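Local atomic coordinates of glucose-6-phosphate dehydrogenase (PDB entry 5AQ1), a protein that catalyses the NADP-dependent oxidation of glucose 6-phosphate to 6-phosphogluconolactone, the entry step of the pentose phosphate pathway. Residues Val306-Ala311 with Ala345-His350; Cys313-Tyr318 with Gly480-Leu485. One frame throughout, in Å; residues are numbered along the deposited sequence.

In the fold
Contacts 1 and 2 lie side by side at one end of the large mixed sheet of the C-terminal domain, their centres about 13 Å apart. Strands 344-349 and 313-319 are neighbours there, and strand 484-488 forms the edge within the chain. Along the sequence the segments alternate: 306-311, then 313-318, then 345-350, then 480-485. Contact 1 lays the loop that follows helix 291-302 against strand 344-349; contact 2 joins strand 313-319 to the chain leaving helix 460-479. The two meet directly where Val346 N lies 2.9 Å from Val314 O, a probable hydrogen bond. Helix 460-479 covers the face with Leu315 and Leu347, helix 495-504 the face with Val314 and Val346, sandwiching this end of the sheet.

Contact 1 (Val306-Ala311 with Ala345-His350)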
# COMPACT_ATOMS: atom_id res chain seq x y z
N VAL B 306 16.93 4.92 -17.46
CA VAL B 306 17.67 4.10 -18.41
C VAL B 306 17.79 4.89 -19.72
O VAL B 306 16.78 5.38 -20.24
CB VAL B 306 16.97 2.75 -18.67
CG1 VAL B 306 17.70 1.96 -19.75
CG2 VAL B 306 16.86 1.95 -17.39
N PRO B 307 19.01 5.00 -20.27
CA PRO B 307 19.17 5.78 -21.50
C PRO B 307 18.28 5.29 -22.64
O PRO B 307 18.12 4.08 -22.82
CB PRO B 307 20.65 5.58 -21.86
CG PRO B 307 21.32 5.26 -20.56
CD PRO B 307 20.30 4.49 -19.77
N ALA B 308 17.71 6.22 -23.38
CA ALA B 308 16.87 5.89 -24.53
C ALA B 308 17.67 5.11 -25.55
O ALA B 308 18.89 5.27 -25.65
CB ALA B 308 16.30 7.15 -25.15
N ASN B 309 16.99 4.27 -26.33
CA ASN B 309 17.66 3.54 -27.40
C ASN B 309 16.79 3.41 -28.65
O ASN B 309 15.56 3.49 -28.56
CB ASN B 309 18.15 2.18 -26.90
CG ASN B 309 17.05 1.15 -26.83
OD1 ASN B 309 16.95 0.27 -27.69
ND2 ASN B 309 16.20 1.26 -25.82
N PRO B 310 17.42 3.24 -29.83
CA PRO B 310 16.72 3.22 -31.12
C PRO B 310 15.50 2.30 -31.18
O PRO B 310 14.50 2.65 -31.82
CB PRO B 310 17.79 2.71 -32.09
CG PRO B 310 19.08 3.12 -31.47
CD PRO B 310 18.87 3.03 -30.00
N ALA B 311 15.58 1.14 -30.54
CA ALA B 311 14.49 0.17 -30.57
C ALA B 311 13.23 0.70 -29.90
O ALA B 311 12.12 0.35 -30.31
CB ALA B 311 14.92 -1.14 -29.92
N ALA B 345 9.23 12.87 -32.48
CA ALA B 345 9.80 11.72 -31.80
C ALA B 345 8.92 11.22 -30.65
O ALA B 345 8.47 12.02 -29.84
CB ALA B 345 11.19 12.07 -31.27
N VAL B 346 8.68 9.91 -30.61
CA VAL B 346 8.10 9.26 -29.45
C VAL B 346 9.16 8.36 -28.84
O VAL B 346 9.76 7.55 -29.54
CB VAL B 346 6.90 8.35 -29.79
CG1 VAL B 346 6.25 7.84 -28.51
CG2 VAL B 346 5.88 9.09 -30.63
N LEU B 347 9.39 8.51 -27.54
CA LEU B 347 10.35 7.69 -26.80
C LEU B 347 9.63 6.90 -25.72
O LEU B 347 8.67 7.41 -25.13
CB LEU B 347 11.41 8.59 -26.15
CG LEU B 347 12.66 8.94 -26.95
CD1 LEU B 347 12.34 9.37 -28.38
CD2 LEU B 347 13.43 10.04 -26.24
N ARG B 348 10.07 5.67 -25.47
CA ARG B 348 9.68 4.94 -24.27
C ARG B 348 10.88 4.85 -23.34
O ARG B 348 11.91 4.25 -23.69
CB ARG B 348 9.16 3.54 -24.59
CG ARG B 348 8.82 2.72 -23.34
CD ARG B 348 8.03 1.45 -23.65
NE ARG B 348 8.86 0.40 -24.24
CZ ARG B 348 8.67 -0.18 -25.43
NH1 ARG B 348 7.64 0.16 -26.21
NH2 ARG B 348 9.51 -1.12 -25.84
N LEU B 349 10.76 5.44 -22.16
CA LEU B 349 11.81 5.40 -21.15
C LEU B 349 11.39 4.55 -19.96
O LEU B 349 10.19 4.39 -19.69
CB LEU B 349 12.15 6.81 -20.68
CG LEU B 349 12.51 7.82 -21.77
CD1 LEU B 349 12.79 9.18 -21.15
CD2 LEU B 349 13.70 7.36 -22.60
N HIS B 350 12.38 4.01 -19.26
CA HIS B 350 12.17 3.27 -18.03
C HIS B 350 12.97 3.95 -16.92
O HIS B 350 14.14 4.29 -17.10
CB HIS B 350 12.64 1.82 -18.19
CG HIS B 350 12.01 1.11 -19.34
ND1 HIS B 350 10.68 0.73 -19.33
CD2 HIS B 350 12.51 0.72 -20.53
CE1 HIS B 350 10.39 0.13 -20.48
NE2 HIS B 350 11.49 0.11 -21.22
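A single, almost straight hydrogen bond joins the backbones of Val306 and His350, although Val306 belongs to a loop without regular structure. Val306 N reaches His350 O at 2.9 Å, with 172° at the hydrogen. The valine side chain leans over the same acceptor: CB and CG2 each come within van der Waals range of His350 O, and CG2 lies 4.3 Å from His350 CB. Because CG2 is set beside the backbone N (CG1 is anti to it, chi1 176°), this methyl lies on the histidine side.

Two residues on, Ala308 turns its methyl toward the strand. Its CB meets Leu349 CD2 at 3.6 Å and, more loosely, Leu347 CD2 at 4.2 Å, so one methyl touches a branch of each of two leucines spaced two apart on strand 344-349. The loop that follows helix 291-302 runs alongside the end of this strand before it becomes strand 313-319, and the leucines reach it with their CD2 methyls; Tyr470 of helix 460-479 packs on both.

At the far end of the loop, Asn309 OD1 accepts from Ala311 N at 3.3 Å, an Asx turn, with the donor well above the carbonyl plane. Glu312, next in the chain, ties this turn back to the strand through a salt bridge to Arg348 and a hydrogen bond to His350 NE2.

Contact 2 (Cys313-Tyr318 with Gly480-Leu485); sequences CVLGQY and GEVKVL
The side chain of Leu315 leans on residues Val482 to Val484. Leu315 CB rests 3.6 Å from Lys483 O. The same Leu315 CB lies 4.3 Å from Val484 CG2. From CG the branches part: CD1 heads toward Ala345 on the neighbouring strand, while CD2 lands on Val482 CG1 at 3.7 Å, the two side chains crossing at about a right angle. Cys313 SG touches the same valine methyl more loosely, so CG1 of Val482 is shared by two residues of the strand. Ala476 and Ile477 of helix 460-479 also pack against Val482.

Gly480 ends that helix in a Schellman motif, and after a short loop the chain joins strand 313-319 in parallel from about Val484, a weakly bonded strand at the edge of this chain's mixed sheet. Two backbone bonds make the join: Leu485 N to Leu315 O at 3.1 Å, and Gln317 N to Leu485 O at 2.9 Å. Gly316 CA also approaches Leu485 O, in a CA-H...O contact. Upstream of this pairing, a water spans the gap, accepting from Leu315 N and donating to Lys483 O.

Beside these bonds, Val484 CG1 lies against Gln317 CB at 3.6 Å. The glutamine, its CG anti to the backbone N (chi1 -174°), extends to Ser339 O and Cys341 O, both of which receive hydrogen bonds from NE2. On the face opposite Leu315 and Val484, Leu485 CD1 meets Val314 CG1 at 3.8 Å.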
# COMPACT_ATOMS: atom_id res chain seq x y z
N CYS B 313 11.97 3.83 -29.80
CA CYS B 313 11.57 5.15 -30.28
C CYS B 313 11.03 5.12 -31.70
O CYS B 313 11.35 4.21 -32.48
CB CYS B 313 12.73 6.14 -30.19
SG CYS B 313 13.82 6.18 -31.63
N VAL B 314 10.21 6.11 -32.03
CA VAL B 314 9.75 6.34 -33.40
C VAL B 314 10.02 7.80 -33.76
O VAL B 314 9.56 8.70 -33.07
CB VAL B 314 8.24 6.05 -33.57
CG1 VAL B 314 7.79 6.37 -34.98
CG2 VAL B 314 7.95 4.59 -33.23
N LEU B 315 10.77 8.00 -34.83
CA LEU B 315 11.16 9.33 -35.29
C LEU B 315 10.35 9.74 -36.50
O LEU B 315 9.90 8.89 -37.28
CB LEU B 315 12.65 9.36 -35.64
CG LEU B 315 13.63 9.80 -34.56
CD1 LEU B 315 13.23 9.34 -33.17
CD2 LEU B 315 15.02 9.29 -34.91
N GLY B 316 10.17 11.05 -36.66
CA GLY B 316 9.44 11.60 -37.79
C GLY B 316 10.01 12.91 -38.30
O GLY B 316 10.63 13.66 -37.55
N GLN B 317 9.78 13.17 -39.58
CA GLN B 317 10.19 14.41 -40.24
C GLN B 317 9.05 14.85 -41.15
O GLN B 317 8.66 14.10 -42.05
CB GLN B 317 11.46 14.16 -41.06
CG GLN B 317 12.09 15.39 -41.68
CD GLN B 317 13.20 15.03 -42.65
OE1 GLN B 317 12.93 14.57 -43.76
NE2 GLN B 317 14.44 15.24 -42.24
N TYR B 318 8.51 16.05 -40.92
CA TYR B 318 7.28 16.45 -41.61
C TYR B 318 7.47 16.76 -43.09
O TYR B 318 8.50 17.31 -43.50
CB TYR B 318 6.56 17.61 -40.88
CG TYR B 318 7.17 18.99 -41.02
CD1 TYR B 318 6.83 19.82 -42.08
CD2 TYR B 318 8.05 19.48 -40.06
CE1 TYR B 318 7.37 21.09 -42.20
CE2 TYR B 318 8.59 20.75 -40.16
CZ TYR B 318 8.25 21.55 -41.23
OH TYR B 318 8.79 22.81 -41.34
N GLY B 480 23.03 7.82 -38.84
CA GLY B 480 22.05 7.40 -39.84
C GLY B 480 21.54 6.00 -39.59
O GLY B 480 21.18 5.29 -40.53
N GLU B 481 21.50 5.60 -38.32
CA GLU B 481 21.15 4.23 -37.95
C GLU B 481 19.71 4.07 -37.48
O GLU B 481 19.25 2.95 -37.26
CB GLU B 481 22.09 3.73 -36.86
CG GLU B 481 23.55 3.68 -37.29
CD GLU B 481 24.49 3.31 -36.15
OE1 GLU B 481 24.00 2.91 -35.08
OE2 GLU B 481 25.71 3.43 -36.35
N VAL B 482 19.00 5.19 -37.34
CA VAL B 482 17.60 5.17 -36.90
C VAL B 482 16.70 5.71 -38.01
O VAL B 482 16.92 6.81 -38.51
CB VAL B 482 17.42 6.02 -35.62
CG1 VAL B 482 16.05 5.77 -35.01
CG2 VAL B 482 18.51 5.70 -34.61
N LYS B 483 15.70 4.93 -38.39
CA LYS B 483 14.78 5.32 -39.47
C LYS B 483 13.94 6.53 -39.08
O LYS B 483 13.49 6.65 -37.93
CB LYS B 483 13.88 4.13 -39.85
CG LYS B 483 12.82 4.47 -40.90
CD LYS B 483 12.02 3.27 -41.39
CE LYS B 483 11.79 3.34 -42.89
NZ LYS B 483 10.54 2.64 -43.30
N VAL B 484 13.74 7.43 -40.03
CA VAL B 484 12.93 8.63 -39.83
C VAL B 484 11.76 8.59 -40.80
O VAL B 484 11.94 8.51 -42.01
CB VAL B 484 13.74 9.92 -40.08
CG1 VAL B 484 12.91 11.15 -39.77
CG2 VAL B 484 15.01 9.91 -39.25
N LEU B 485 10.55 8.62 -40.25
CA LEU B 485 9.34 8.42 -41.04
C LEU B 485 8.71 9.74 -41.44
O LEU B 485 8.72 10.70 -40.67
CB LEU B 485 8.33 7.60 -40.24
CG LEU B 485 8.80 6.19 -39.90
CD1 LEU B 485 8.01 5.69 -38.72
CD2 LEU B 485 8.65 5.26 -41.09
O HOH W 1 11.83 5.73 -36.03